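Local coordinates for protein host Factor for Q beta (Staphylococcus aureus, PDB 1KQ1) that binds RNA as a ring-shaped hexamer of the Sm-like family and acts as a pleiotropic regulator of bacterial translation, at residues K10-F15 and S61-E66; T23-F26 and F30-K33; V44-N47 and Q52-I55. All coordinates share one frame; numbering follows the deposited sequence.

Contact 1: residues K10-F15 and S61-E66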
ATOM      1  N   LYS C  10      16.135  17.884   3.233  1.00 14.13           N
ATOM      2  CA  LYS C  10      16.660  19.119   2.684  1.00 14.09           C
ATOM      3  C   LYS C  10      15.551  19.793   1.862  1.00 13.66           C
ATOM      4  O   LYS C  10      15.332  20.993   1.983  1.00 16.45           O
ATOM      5  CB  LYS C  10      17.875  18.839   1.802  1.00 18.36           C
ATOM      6  CG  LYS C  10      18.428  20.115   1.139  1.00 28.91           C
ATOM      7  CD  LYS C  10      19.746  19.891   0.396  1.00 38.64           C
ATOM      8  CE  LYS C  10      20.299  21.208  -0.177  1.00 45.33           C
ATOM      9  NZ  LYS C  10      19.497  21.722  -1.324  1.00 53.02           N
ATOM     10  N   ALA C  11      14.823  19.001   1.066  1.00 12.31           N
ATOM     11  CA  ALA C  11      13.773  19.583   0.236  1.00 13.68           C
ATOM     12  C   ALA C  11      12.613  20.070   1.075  1.00 13.27           C
ATOM     13  O   ALA C  11      12.141  21.198   0.900  1.00 13.56           O
ATOM     14  CB  ALA C  11      13.281  18.570  -0.796  1.00 13.39           C
ATOM     15  N   LEU C  12      12.137  19.258   2.018  1.00 12.15           N
ATOM     16  CA  LEU C  12      10.998  19.662   2.818  1.00 11.84           C
ATOM     17  C   LEU C  12      11.249  20.845   3.689  1.00 11.01           C
ATOM     18  O   LEU C  12      10.377  21.688   3.891  1.00 10.98           O
ATOM     19  CB  LEU C  12      10.461  18.499   3.693  1.00 14.58           C
ATOM     20  CG  LEU C  12      10.049  17.276   2.866  1.00 19.26           C
ATOM     21  CD1 LEU C  12       9.608  16.144   3.773  1.00 16.70           C
ATOM     22  CD2 LEU C  12       8.931  17.647   1.890  1.00 24.51           C
ATOM     23  N   GLU C  13      12.471  20.928   4.214  1.00 10.70           N
ATOM     24  CA  GLU C  13      12.848  22.062   5.072  1.00 13.31           C
ATOM     25  C   GLU C  13      12.908  23.389   4.271  1.00 11.62           C
ATOM     26  O   GLU C  13      12.520  24.446   4.777  1.00 12.74           O
ATOM     27  CB  GLU C  13      14.199  21.734   5.742  1.00 12.37           C
ATOM     28  CG  GLU C  13      14.605  22.746   6.787  1.00 20.19           C
ATOM     29  CD  GLU C  13      13.641  22.879   7.953  1.00 32.27           C
ATOM     30  OE1 GLU C  13      13.699  23.932   8.624  1.00 33.53           O
ATOM     31  OE2 GLU C  13      12.847  21.951   8.229  1.00 28.64           O
ATOM     32  N   ASN C  14      13.368  23.296   3.039  1.00 14.09           N
ATOM     33  CA  ASN C  14      13.393  24.471   2.162  1.00 16.58           C
ATOM     34  C   ASN C  14      11.960  24.851   1.786  1.00 18.21           C
ATOM     35  O   ASN C  14      11.623  26.031   1.783  1.00 17.05           O
ATOM     36  CB  ASN C  14      14.168  24.175   0.907  1.00 14.77           C
ATOM     37  CG  ASN C  14      15.665  24.380   1.087  1.00 25.24           C
ATOM     38  OD1 ASN C  14      16.095  25.363   1.697  1.00 30.22           O
ATOM     39  ND2 ASN C  14      16.461  23.469   0.541  1.00 32.08           N
ATOM     40  N   PHE C  15      11.111  23.860   1.468  1.00 14.82           N
ATOM     41  CA  PHE C  15       9.727  24.180   1.135  1.00 12.43           C
ATOM     42  C   PHE C  15       9.076  24.904   2.288  1.00 12.09           C
ATOM     43  O   PHE C  15       8.334  25.859   2.082  1.00 17.14           O
ATOM     44  CB  PHE C  15       8.870  22.900   0.864  1.00  9.97           C
ATOM     45  CG  PHE C  15       9.257  22.117  -0.351  1.00 17.45           C
ATOM     46  CD1 PHE C  15       9.944  22.701  -1.411  1.00 21.11           C
ATOM     47  CD2 PHE C  15       8.915  20.764  -0.437  1.00 14.68           C
ATOM     48  CE1 PHE C  15      10.292  21.947  -2.535  1.00 25.51           C
ATOM     49  CE2 PHE C  15       9.257  20.007  -1.543  1.00 19.52           C
ATOM     50  CZ  PHE C  15       9.943  20.584  -2.599  1.00 21.68           C
ATOM     51  N   SER C  61       2.810  10.227  -3.018  1.00  5.30           N
ATOM     52  CA  SER C  61       3.637   9.691  -4.104  1.00  5.07           C
ATOM     53  C   SER C  61       4.752  10.660  -4.451  1.00  9.57           C
ATOM     54  O   SER C  61       5.950  10.274  -4.479  1.00  9.04           O
ATOM     55  CB  SER C  61       2.754   9.505  -5.331  1.00 11.07           C
ATOM     56  OG  SER C  61       3.612   9.177  -6.394  1.00 17.40           O
ATOM     57  N   THR C  62       4.382  11.917  -4.686  1.00  8.05           N
ATOM     58  CA  THR C  62       5.362  12.896  -5.171  1.00  8.68           C
ATOM     59  C   THR C  62       5.114  14.295  -4.701  1.00  8.33           C
ATOM     60  O   THR C  62       3.981  14.673  -4.475  1.00 10.93           O
ATOM     61  CB  THR C  62       5.225  12.962  -6.730  1.00 12.81           C
ATOM     62  OG1 THR C  62       5.315  11.652  -7.284  1.00 17.65           O
ATOM     63  CG2 THR C  62       6.310  13.844  -7.402  1.00 15.17           C
ATOM     64  N   TYR C  63       6.177  15.100  -4.593  1.00  8.10           N
ATOM     65  CA  TYR C  63       6.036  16.550  -4.378  1.00 10.33           C
ATOM     66  C   TYR C  63       6.572  17.238  -5.624  1.00 10.73           C
ATOM     67  O   TYR C  63       7.615  16.820  -6.160  1.00 11.24           O
ATOM     68  CB  TYR C  63       6.891  17.077  -3.229  1.00 10.50           C
ATOM     69  CG  TYR C  63       6.686  16.430  -1.907  1.00 10.09           C
ATOM     70  CD1 TYR C  63       5.760  16.923  -0.990  1.00 15.24           C
ATOM     71  CD2 TYR C  63       7.451  15.324  -1.567  1.00 12.98           C
ATOM     72  CE1 TYR C  63       5.634  16.289   0.294  1.00 14.43           C
ATOM     73  CE2 TYR C  63       7.320  14.693  -0.328  1.00 16.69           C
ATOM     74  CZ  TYR C  63       6.422  15.190   0.577  1.00 13.51           C
ATOM     75  OH  TYR C  63       6.319  14.569   1.795  1.00 13.20           O
ATOM     76  N   THR C  64       5.898  18.313  -6.065  1.00 10.72           N
ATOM     77  CA  THR C  64       6.408  19.086  -7.228  1.00 16.59           C
ATOM     78  C   THR C  64       6.186  20.564  -6.903  1.00 18.27           C
ATOM     79  O   THR C  64       5.314  20.883  -6.139  1.00 18.39           O
ATOM     80  CB  THR C  64       5.623  18.797  -8.532  1.00 26.13           C
ATOM     81  OG1 THR C  64       4.290  19.317  -8.409  1.00 32.55           O
ATOM     82  CG2 THR C  64       5.567  17.326  -8.835  1.00 31.01           C
ATOM     83  N   VAL C  65       6.969  21.499  -7.494  1.00 22.84           N
ATOM     84  CA  VAL C  65       6.773  22.914  -7.200  1.00 37.15           C
ATOM     85  C   VAL C  65       6.325  23.677  -8.443  1.00 44.04           C
ATOM     86  O   VAL C  65       6.267  23.159  -9.545  1.00 47.86           O
ATOM     87  CB  VAL C  65       8.057  23.559  -6.649  1.00 40.37           C
ATOM     88  CG1 VAL C  65       7.866  25.057  -6.466  1.00 20.00           C
ATOM     89  CG2 VAL C  65       8.420  22.953  -5.301  1.00 51.77           C
ATOM     90  N   GLU C  66       6.000  24.976  -8.240  1.00 55.41           N
ATOM     91  CA  GLU C  66       5.550  25.893  -9.297  1.00 56.25           C
ATOM     92  C   GLU C  66       4.046  25.775  -9.508  1.00 57.82           C
ATOM     93  O   GLU C  66       3.634  25.364 -10.612  1.00 56.43           O
ATOM     94  CB  GLU C  66       6.278  25.608 -10.613  1.00 57.88           C
ATOM     95  CG  GLU C  66       7.791  25.610 -10.497  1.00 60.49           C
ATOM     96  CD  GLU C  66       8.435  24.712 -11.525  1.00 64.14           C
ATOM     97  OE1 GLU C  66       8.241  24.968 -12.734  1.00 65.69           O
ATOM     98  OE2 GLU C  66       9.125  23.750 -11.123  1.00 58.99           O
TER

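Contact 2: residues T23-F26 and F30-K33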
ATOM      1  N   THR C  23       2.790  21.099  -4.786  1.00 11.01           N
ATOM      2  CA  THR C  23       1.715  20.207  -5.212  1.00 11.96           C
ATOM      3  C   THR C  23       2.114  18.807  -4.693  1.00 10.64           C
ATOM      4  O   THR C  23       3.217  18.300  -4.963  1.00 11.67           O
ATOM      5  CB  THR C  23       1.585  20.138  -6.725  1.00 14.67           C
ATOM      6  OG1 THR C  23       1.189  21.446  -7.210  1.00 21.27           O
ATOM      7  CG2 THR C  23       0.483  19.132  -7.139  1.00 23.34           C
ATOM      8  N   VAL C  24       1.212  18.222  -3.933  1.00  8.45           N
ATOM      9  CA  VAL C  24       1.416  16.886  -3.377  1.00  8.73           C
ATOM     10  C   VAL C  24       0.543  15.912  -4.179  1.00  8.99           C
ATOM     11  O   VAL C  24      -0.705  16.126  -4.279  1.00 12.91           O
ATOM     12  CB  VAL C  24       0.953  16.854  -1.922  1.00 10.05           C
ATOM     13  CG1 VAL C  24       1.038  15.406  -1.339  1.00 12.99           C
ATOM     14  CG2 VAL C  24       1.804  17.787  -1.074  1.00 11.65           C
ATOM     15  N   PHE C  25       1.161  14.901  -4.786  1.00  7.91           N
ATOM     16  CA  PHE C  25       0.396  13.875  -5.476  1.00  7.47           C
ATOM     17  C   PHE C  25       0.299  12.705  -4.558  1.00  8.72           C
ATOM     18  O   PHE C  25       1.266  12.350  -3.873  1.00  9.63           O
ATOM     19  CB  PHE C  25       1.070  13.444  -6.776  1.00  9.79           C
ATOM     20  CG  PHE C  25       0.921  14.439  -7.864  1.00 14.14           C
ATOM     21  CD1 PHE C  25      -0.034  14.258  -8.840  1.00 16.03           C
ATOM     22  CD2 PHE C  25       1.752  15.540  -7.896  1.00 15.37           C
ATOM     23  CE1 PHE C  25      -0.164  15.190  -9.880  1.00 25.37           C
ATOM     24  CE2 PHE C  25       1.634  16.484  -8.931  1.00 25.08           C
ATOM     25  CZ  PHE C  25       0.669  16.293  -9.919  1.00 22.90           C
ATOM     26  N   PHE C  26      -0.883  12.091  -4.540  1.00  6.62           N
ATOM     27  CA  PHE C  26      -1.130  10.919  -3.666  1.00  8.54           C
ATOM     28  C   PHE C  26      -0.985   9.591  -4.397  1.00  7.53           C
ATOM     29  O   PHE C  26      -0.884   9.556  -5.611  1.00  8.20           O
ATOM     30  CB  PHE C  26      -2.551  11.070  -3.095  1.00  8.44           C
ATOM     31  CG  PHE C  26      -2.702  12.231  -2.191  1.00  9.14           C
ATOM     32  CD1 PHE C  26      -2.492  12.071  -0.823  1.00 14.91           C
ATOM     33  CD2 PHE C  26      -3.028  13.493  -2.704  1.00 13.92           C
ATOM     34  CE1 PHE C  26      -2.609  13.181   0.034  1.00 16.53           C
ATOM     35  CE2 PHE C  26      -3.141  14.610  -1.851  1.00 18.10           C
ATOM     36  CZ  PHE C  26      -2.927  14.435  -0.486  1.00 19.57           C
ATOM     37  N   PHE C  30      -4.396  11.580  -7.273  1.00  9.19           N
ATOM     38  CA  PHE C  30      -5.022  12.879  -7.057  1.00 10.19           C
ATOM     39  C   PHE C  30      -3.982  13.829  -6.497  1.00 12.50           C
ATOM     40  O   PHE C  30      -2.889  13.417  -6.064  1.00 10.19           O
ATOM     41  CB  PHE C  30      -6.205  12.798  -6.105  1.00 11.58           C
ATOM     42  CG  PHE C  30      -6.963  14.113  -5.975  1.00 17.30           C
ATOM     43  CD1 PHE C  30      -7.156  14.702  -4.729  1.00 27.39           C
ATOM     44  CD2 PHE C  30      -7.457  14.755  -7.112  1.00 23.80           C
ATOM     45  CE1 PHE C  30      -7.840  15.926  -4.615  1.00 24.17           C
ATOM     46  CE2 PHE C  30      -8.135  15.972  -7.020  1.00 20.43           C
ATOM     47  CZ  PHE C  30      -8.329  16.557  -5.778  1.00 21.37           C
ATOM     48  N   GLN C  31      -4.279  15.119  -6.538  1.00 12.19           N
ATOM     49  CA  GLN C  31      -3.290  16.083  -6.092  1.00 18.87           C
ATOM     50  C   GLN C  31      -3.937  17.215  -5.309  1.00 23.42           C
ATOM     51  O   GLN C  31      -5.133  17.513  -5.505  1.00 20.01           O
ATOM     52  CB  GLN C  31      -2.561  16.625  -7.333  1.00 18.48           C
ATOM     53  CG  GLN C  31      -3.469  17.435  -8.298  1.00 26.42           C
ATOM     54  CD  GLN C  31      -2.866  17.637  -9.700  1.00 23.23           C
ATOM     55  OE1 GLN C  31      -2.897  16.741 -10.549  1.00 30.14           O
ATOM     56  NE2 GLN C  31      -2.315  18.821  -9.937  1.00 29.73           N
ATOM     57  N   MET C  32      -3.164  17.817  -4.404  1.00 19.63           N
ATOM     58  CA  MET C  32      -3.613  18.986  -3.623  1.00 14.84           C
ATOM     59  C   MET C  32      -2.436  19.961  -3.674  1.00 23.25           C
ATOM     60  O   MET C  32      -1.305  19.528  -3.777  1.00 15.24           O
ATOM     61  CB  MET C  32      -3.879  18.629  -2.152  1.00 21.86           C
ATOM     62  CG  MET C  32      -5.102  17.696  -1.899  1.00 27.66           C
ATOM     63  SD  MET C  32      -5.368  17.296  -0.127  1.00 27.25           S
ATOM     64  CE  MET C  32      -6.793  16.127  -0.248  1.00 32.59           C
ATOM     65  N   LYS C  33      -2.688  21.269  -3.592  1.00 18.53           N
ATOM     66  CA  LYS C  33      -1.594  22.262  -3.604  1.00 17.90           C
ATOM     67  C   LYS C  33      -1.680  23.104  -2.334  1.00 17.34           C
ATOM     68  O   LYS C  33      -2.764  23.375  -1.814  1.00 15.15           O
ATOM     69  CB  LYS C  33      -1.693  23.147  -4.848  1.00 27.11           C
ATOM     70  CG  LYS C  33      -0.460  23.990  -5.118  1.00 40.75           C
ATOM     71  CD  LYS C  33      -0.642  24.790  -6.406  1.00 42.12           C
ATOM     72  CE  LYS C  33       0.663  25.422  -6.882  1.00 43.83           C
ATOM     73  NZ  LYS C  33       0.571  26.022  -8.244  1.00 55.32           N
TER

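Contact 3: residues V44-N47 and Q52-I55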
ATOM      1  N   VAL C  44       2.529  15.435   7.138  1.00 10.83           N
ATOM      2  CA  VAL C  44       2.847  16.720   6.551  1.00 10.26           C
ATOM      3  C   VAL C  44       1.606  17.582   6.740  1.00 15.46           C
ATOM      4  O   VAL C  44       0.479  17.159   6.438  1.00 12.48           O
ATOM      5  CB  VAL C  44       3.163  16.604   5.053  1.00 10.66           C
ATOM      6  CG1 VAL C  44       3.359  18.038   4.424  1.00 13.38           C
ATOM      7  CG2 VAL C  44       4.376  15.757   4.819  1.00 13.05           C
ATOM      8  N   SER C  45       1.797  18.783   7.276  1.00 14.24           N
ATOM      9  CA  SER C  45       0.706  19.710   7.480  1.00 14.12           C
ATOM     10  C   SER C  45       0.686  20.660   6.289  1.00 16.95           C
ATOM     11  O   SER C  45       1.639  21.437   6.110  1.00 16.29           O
ATOM     12  CB  SER C  45       0.924  20.490   8.781  1.00 21.32           C
ATOM     13  OG  SER C  45      -0.173  21.357   9.001  1.00 28.44           O
ATOM     14  N   LEU C  46      -0.383  20.631   5.489  1.00 13.87           N
ATOM     15  CA  LEU C  46      -0.451  21.438   4.267  1.00 15.90           C
ATOM     16  C   LEU C  46      -1.559  22.451   4.376  1.00 18.05           C
ATOM     17  O   LEU C  46      -2.701  22.100   4.603  1.00 17.44           O
ATOM     18  CB  LEU C  46      -0.664  20.542   3.027  1.00 12.76           C
ATOM     19  CG  LEU C  46      -0.500  21.182   1.639  1.00 14.14           C
ATOM     20  CD1 LEU C  46       0.994  21.405   1.378  1.00 16.72           C
ATOM     21  CD2 LEU C  46      -1.133  20.306   0.579  1.00 12.37           C
ATOM     22  N   ASN C  47      -1.192  23.725   4.233  1.00 15.61           N
ATOM     23  CA  ASN C  47      -2.115  24.852   4.333  1.00 18.61           C
ATOM     24  C   ASN C  47      -2.527  25.179   2.911  1.00 21.09           C
ATOM     25  O   ASN C  47      -1.710  25.570   2.058  1.00 19.16           O
ATOM     26  CB  ASN C  47      -1.354  26.003   5.008  1.00 20.24           C
ATOM     27  CG  ASN C  47      -2.099  27.331   4.971  1.00 33.59           C
ATOM     28  OD1 ASN C  47      -1.637  28.326   5.543  1.00 37.81           O
ATOM     29  ND2 ASN C  47      -3.228  27.365   4.293  1.00 27.82           N
ATOM     30  N   GLN C  52      -7.229  23.070   5.619  1.00 21.70           N
ATOM     31  CA  GLN C  52      -5.984  22.695   6.297  1.00 21.85           C
ATOM     32  C   GLN C  52      -5.965  21.182   6.166  1.00 22.93           C
ATOM     33  O   GLN C  52      -6.956  20.514   6.474  1.00 20.64           O
ATOM     34  CB  GLN C  52      -5.991  23.133   7.766  1.00 28.51           C
ATOM     35  CG  GLN C  52      -4.851  22.600   8.640  1.00 28.36           C
ATOM     36  CD  GLN C  52      -3.470  23.013   8.177  1.00 45.89           C
ATOM     37  OE1 GLN C  52      -3.248  24.156   7.773  1.00 52.04           O
ATOM     38  NE2 GLN C  52      -2.526  22.086   8.257  1.00 53.00           N
ATOM     39  N   HIS C  53      -4.850  20.636   5.688  1.00 13.70           N
ATOM     40  CA  HIS C  53      -4.770  19.190   5.517  1.00 15.64           C
ATOM     41  C   HIS C  53      -3.655  18.581   6.329  1.00 16.16           C
ATOM     42  O   HIS C  53      -2.520  19.088   6.366  1.00 18.68           O
ATOM     43  CB  HIS C  53      -4.475  18.820   4.074  1.00 15.56           C
ATOM     44  CG  HIS C  53      -5.347  19.490   3.059  1.00 13.34           C
ATOM     45  ND1 HIS C  53      -6.601  19.017   2.740  1.00 14.41           N
ATOM     46  CD2 HIS C  53      -5.106  20.519   2.213  1.00 23.45           C
ATOM     47  CE1 HIS C  53      -7.095  19.723   1.741  1.00 16.09           C
ATOM     48  NE2 HIS C  53      -6.208  20.640   1.401  1.00 22.01           N
ATOM     49  N   LEU C  54      -3.938  17.460   6.970  1.00 11.19           N
ATOM     50  CA  LEU C  54      -2.899  16.732   7.691  1.00  9.10           C
ATOM     51  C   LEU C  54      -2.777  15.442   6.837  1.00 11.63           C
ATOM     52  O   LEU C  54      -3.704  14.621   6.820  1.00 10.35           O
ATOM     53  CB  LEU C  54      -3.348  16.366   9.102  1.00 14.22           C
ATOM     54  CG  LEU C  54      -2.300  15.600   9.888  1.00 17.15           C
ATOM     55  CD1 LEU C  54      -1.038  16.501  10.031  1.00 20.09           C
ATOM     56  CD2 LEU C  54      -2.885  15.207  11.246  1.00 22.81           C
ATOM     57  N   ILE C  55      -1.641  15.290   6.164  1.00  9.13           N
ATOM     58  CA  ILE C  55      -1.420  14.202   5.187  1.00  8.22           C
ATOM     59  C   ILE C  55      -0.463  13.171   5.688  1.00 13.35           C
ATOM     60  O   ILE C  55       0.595  13.497   6.266  1.00 11.62           O
ATOM     61  CB  ILE C  55      -0.840  14.813   3.889  1.00  7.46           C
ATOM     62  CG1 ILE C  55      -1.785  15.880   3.310  1.00 12.07           C
ATOM     63  CG2 ILE C  55      -0.605  13.740   2.881  1.00  9.58           C
ATOM     64  CD1 ILE C  55      -1.080  16.748   2.184  1.00 13.71           C
TER

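Contact 1: residues K10-F15 and S61-E66
Leu12 sets one methyl, CD2, over a face of the Tyr63 ring, 3.9 Å from the ring centroid and 18° off its normal, a CH-pi contact in which the two side chains cross at about a right angle. One turn further along the helix, CE1 of Phe15 meets Val65 CG2 at 3.5 Å, while CE2 on the other side of the same ring lies 4.1 Å from Tyr63 CB. Tyr63 and Val65 are alternate residues of an extended strand, so both turn toward the helix, and Thr64 between them turns away. Leucine and phenylalanine, three apart in the helix, suit this spacing because both fall on the same helical face. CG of Tyr63 stands anti to the carbonyl carbon (chi1 -56°), which swings the ring beneath CD2 of Leu12; its hydroxyl is hydrogen-bonded to Tyr56 of a second subunit. Across the contact there are no hydrogen bonds, only apolar packing with the axes 11.2 Å apart. Helix 7-17 therefore lies over the sheet at strand 60-65, with Leu12 and Phe15 also resting on Ile36 of strand 31-39 and Phe15 on Val22 of strand 21-26; strand 60-65 in turn pairs with a strand of the second subunit.

Contact 2: residues T23-F26 and F30-K33
Phe25 lays one face of its ring over Gln31, whose CB sits 3.9 Å from the ring centroid and 18° off the normal, a CH-pi contact. The two side chains run side by side in the same direction, ring and amide planes 55° apart, and Gln31 OE1 comes to 3.2 Å from CE1 of Phe25. Gln31 reaches this place with CG between its backbone N and carbonyl carbon (chi1 65°) and the rest of the chain extended; its aliphatic part suits an aromatic neighbour while its amide lies at an exposed position, where a polar end is at home. Further along this face Thr23 CG2 touches Gln31 CB, and Thr23 OG1 lies 3.7 Å from Lys33 CG, the lysine stretching its methylenes past the threonine.

Val24 and Met32 turn to the other face, where the Phe26 ring also reaches. Met32 CG approaches the edge of the Phe26 ring, 3.7 Å from CE2, and the sulfur SD lies obliquely 4.9 Å from the ring centroid, a Met-aromatic contact. Unbranched and extended, the methionine chain brings both CG and SD beside CE2 and CZ. Beneath the side chains the backbones pair antiparallel: Val24 and Met32 exchange N-H...O bonds in both directions, and Phe26 N reaches Phe30 O at 2.8 Å, the bond nearest the turn.

This is the turn end of the hairpin of strands 21-26 and 31-39. Strand 60-65 flanks strand 21-26, with Thr64 against Thr23 and Phe25, and Phe25 facing a classic beta bulge at Ser61 and Thr62. Toward strand 51-56, Phe26 packs on Ile55 and Met32 on His53, and Phe26 also packs on Thr62 of a third subunit.

Contact 3: residues V44-N47 and Q52-I55
Gln52 bends back across the hairpin to Ser45 and Asn47. Its chain turns at chi2 (61°), which brings the amide over the neighbouring strand: NE2 comes to 2.6 Å from Ser45 OG, and OE1 lies 3.8 Å from Asn47 CB. A long amide suits this spot because, bent in this way, it lies alongside the neighbouring strand, close to Ser45, whose OG is carried anti to the backbone N. Gln52 also packs on Val65 of a third subunit.

His53 turns to the other face, opposite Leu46 in a hydrogen-bonded pair. His53 N donates to Leu46 O and Leu46 N to His53 O, both at 2.8 Å. The imidazole lies obliquely by Leu46 O, with CD2 3.7 Å from that oxygen, while ND1 is hydrogen-bonded to Thr64 of the third subunit. A side chain both flat and polar can thus fill a buried place and still bond across the subunit boundary.

Leu54 returns to the face of Gln52, in a non-hydrogen-bonded pair with Ser45. Its CD1 comes 4.0 Å from Val44 O, and the leucine packs on Val43 and on Ala11 of the third subunit.

Ile55 faces the interior with Val44 and Leu46. Its N-H reaches Val44 O at an angle of 174°, and Val44 N returns a bond to Ile55 O. The methyl CD1 meets Leu46 CD2 at 3.9 Å, the two side chains crossing at a slant, CD1 also against Leu46 CB; Val44 and Ile55 both also touch Ile60.

Strands 43-48 and 51-56 thus form an antiparallel hairpin of the strongly bent Sm fold, whose strand 51-56 continues the sheet into the next subunit, the edge-to-edge pairing by which Sm-like rings close.

How the contacts relate
From the N terminus, helix 7-17 comes first, and its partner in contact 1, strand 60-65, comes last, so contact 1 closes a loop that encloses nearly the whole sheet. Nested inside it, contact 2 closes the short turn between strands 21-26 and 31-39, and contact 3 follows in series, closing the turn between 43-48 and 51-56; none of them cross. Contacts 1 and 2 join through neighbouring strands 60-65 and 21-26, where Phe25 and Ser61 probably share a backbone hydrogen bond. Contacts 2 and 3 meet by packing, Met32 on His53 and Phe26 on Ile55. Tyr63 OH packs on Val44 CG2, bringing contacts 1 and 3 together from separate strands of the same sheet.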